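Local coordinates for uncharacterized protein (Anabaena variabilis, PDB 3OT2) that is of unknown function but is probably a nuclease of the PD-(D/E)XK restriction endonuclease-like superfamily, at residues Pro106-Glu111 with Pro169-Glu174. Sequence-based numbering, arbitrary orientation.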
loop_
_atom_site.group_PDB
_atom_site.type_symbol
_atom_site.label_atom_id
_atom_site.label_comp_id
_atom_site.label_asym_id
_atom_site.label_seq_id
_atom_site.Cartn_x
_atom_site.Cartn_y
_atom_site.Cartn_z
ATOM N N PRO A 106 -0.590 -18.821 3.215
ATOM C CA PRO A 106 -0.010 -19.316 1.943
ATOM C C PRO A 106 1.483 -19.022 1.858
ATOM O O PRO A 106 1.961 -18.120 2.533
ATOM C CB PRO A 106 -0.765 -18.530 0.854
ATOM C CG PRO A 106 -1.886 -17.820 1.552
ATOM C CD PRO A 106 -1.501 -17.681 2.994
ATOM N N ASP A 107 2.223 -19.734 1.008
ATOM C CA ASP A 107 3.632 -19.391 0.794
ATOM C C ASP A 107 3.709 -18.132 -0.058
ATOM O O ASP A 107 4.621 -17.324 0.076
ATOM C CB ASP A 107 4.356 -20.561 0.104
ATOM C CG ASP A 107 4.605 -21.665 1.086
ATOM O OD1 ASP A 107 5.564 -21.537 1.882
ATOM O OD2 ASP A 107 3.759 -22.595 1.160
ATOM N N TRP A 108 2.717 -17.952 -0.918
ATOM C CA TRP A 108 2.634 -16.826 -1.830
ATOM C C TRP A 108 1.165 -16.420 -1.977
ATOM O O TRP A 108 0.329 -17.247 -2.363
ATOM C CB TRP A 108 3.279 -17.225 -3.176
ATOM C CG TRP A 108 3.280 -16.201 -4.283
ATOM C CD1 TRP A 108 3.128 -14.843 -4.176
ATOM C CD2 TRP A 108 3.575 -16.470 -5.663
ATOM N NE1 TRP A 108 3.238 -14.260 -5.423
ATOM C CE2 TRP A 108 3.540 -15.238 -6.348
ATOM C CE3 TRP A 108 3.844 -17.653 -6.398
ATOM C CZ2 TRP A 108 3.761 -15.151 -7.734
ATOM C CZ3 TRP A 108 4.078 -17.558 -7.768
ATOM C CH2 TRP A 108 4.014 -16.328 -8.423
ATOM N N THR A 109 0.845 -15.168 -1.599
ATOM C CA THR A 109 -0.525 -14.666 -1.700
ATOM C C THR A 109 -0.601 -13.659 -2.844
ATOM O O THR A 109 0.275 -12.813 -2.978
ATOM C CB THR A 109 -1.062 -14.100 -0.356
ATOM O OG1 THR A 109 -2.420 -13.704 -0.542
ATOM C CG2 THR A 109 -0.296 -12.863 0.149
ATOM N N ILE A 110 -1.639 -13.762 -3.671
ATOM C CA ILE A 110 -1.837 -12.823 -4.777
ATOM C C ILE A 110 -3.226 -12.223 -4.657
ATOM O O ILE A 110 -4.212 -12.951 -4.598
ATOM C CB ILE A 110 -1.602 -13.466 -6.166
ATOM C CG1 ILE A 110 -0.165 -14.038 -6.279
ATOM C CG2 ILE A 110 -1.904 -12.466 -7.289
ATOM C CD1 ILE A 110 -0.022 -15.090 -7.270
ATOM N N GLU A 111 -3.283 -10.883 -4.587
ATOM C CA GLU A 111 -4.516 -10.123 -4.503
ATOM C C GLU A 111 -4.619 -9.248 -5.717
ATOM O O GLU A 111 -3.642 -8.612 -6.108
ATOM C CB GLU A 111 -4.568 -9.277 -3.219
ATOM C CG GLU A 111 -4.497 -10.108 -1.943
ATOM C CD GLU A 111 -5.778 -10.818 -1.525
ATOM O OE1 GLU A 111 -6.716 -10.953 -2.348
ATOM O OE2 GLU A 111 -5.831 -11.267 -0.364
ATOM N N PRO A 169 8.538 -16.063 -5.767
ATOM C CA PRO A 169 9.304 -16.801 -4.736
ATOM C C PRO A 169 10.262 -17.784 -5.404
ATOM O O PRO A 169 10.031 -18.175 -6.554
ATOM C CB PRO A 169 8.223 -17.525 -3.928
ATOM C CG PRO A 169 6.935 -16.919 -4.332
ATOM C CD PRO A 169 7.105 -16.394 -5.718
ATOM N N SER A 170 11.361 -18.143 -4.727
ATOM C CA SER A 170 12.377 -18.993 -5.352
ATOM C C SER A 170 11.807 -20.371 -5.797
ATOM O O SER A 170 12.260 -20.882 -6.829
ATOM C CB SER A 170 13.605 -19.151 -4.458
ATOM O OG SER A 170 13.248 -19.737 -3.218
ATOM N N PHE A 171 10.774 -20.922 -5.113
ATOM C CA PHE A 171 10.215 -22.204 -5.578
ATOM C C PHE A 171 9.567 -22.046 -6.978
ATOM O O PHE A 171 9.456 -23.036 -7.697
ATOM C CB PHE A 171 9.186 -22.787 -4.584
ATOM C CG PHE A 171 7.898 -21.991 -4.431
ATOM C CD1 PHE A 171 6.842 -22.156 -5.332
ATOM C CD2 PHE A 171 7.718 -21.123 -3.350
ATOM C CE1 PHE A 171 5.642 -21.456 -5.162
ATOM C CE2 PHE A 171 6.489 -20.459 -3.156
ATOM C CZ PHE A 171 5.473 -20.614 -4.072
ATOM N N ALA A 172 9.138 -20.812 -7.351
ATOM C CA ALA A 172 8.517 -20.553 -8.645
ATOM C C ALA A 172 9.467 -19.797 -9.610
ATOM O O ALA A 172 9.001 -19.241 -10.607
ATOM C CB ALA A 172 7.230 -19.740 -8.429
ATOM N N SER A 173 10.790 -19.816 -9.347
ATOM C CA SER A 173 11.804 -19.063 -10.114
ATOM C C SER A 173 11.800 -19.339 -11.632
ATOM O O SER A 173 12.308 -18.500 -12.373
ATOM C CB SER A 173 13.203 -19.307 -9.559
ATOM O OG SER A 173 13.615 -20.634 -9.818
ATOM N N GLU A 174 11.228 -20.471 -12.098
ATOM C CA GLU A 174 11.141 -20.746 -13.548
ATOM C C GLU A 174 10.081 -19.854 -14.227
ATOM O O GLU A 174 10.073 -19.745 -15.453
ATOM C CB GLU A 174 10.830 -22.218 -13.813
ATOM C CG GLU A 174 12.012 -23.115 -13.498
ATOM C CD GLU A 174 13.269 -22.773 -14.280
ATOM O OE1 GLU A 174 13.215 -22.773 -15.529
ATOM O OE2 GLU A 174 14.277 -22.399 -13.642
#
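Pro169 lays its CD over the six-membered ring of Trp108 in a CH-pi contact, 3.6 Å from the ring centroid and 14° off the normal. Pro169 CG sits over the CG-CD2 bond of the indole, 3.6 Å from Trp108 CD2, and the two side chains cross at about a right angle. With Trp108 CG anti to the backbone N (chi1 179°), the side chain leaves the strand on the side of the 169-174 loop. Ile110 CD1 covers the opposite face, offset toward the rim, so the ring is clamped between its own strand and the loop. Strand 108-112 is central in the mixed sheet of this PD-(D/E)XK-like fold, and Asp107 and Trp108 form a classic beta bulge opposite Val84. Within the loop, Ala172 N hydrogen-bonds to Pro169 O, closing a tight turn that brings Phe171 and Ala172 to the same indole. Ala172 CB approaches Trp108 CZ3 at 3.9 Å, while Phe171 CZ meets Trp108 CE3 obliquely at 4.1 Å. An alanine in place of Trp108 would probably open a gap between Pro169 CD and Ile110 CD1 and leave Ala172 CB without its ring partner. Phe171 CE2 also touches Asp107 CB at 3.9 Å; the Asp107 carboxylate is engaged by Arg89 in a salt bridge.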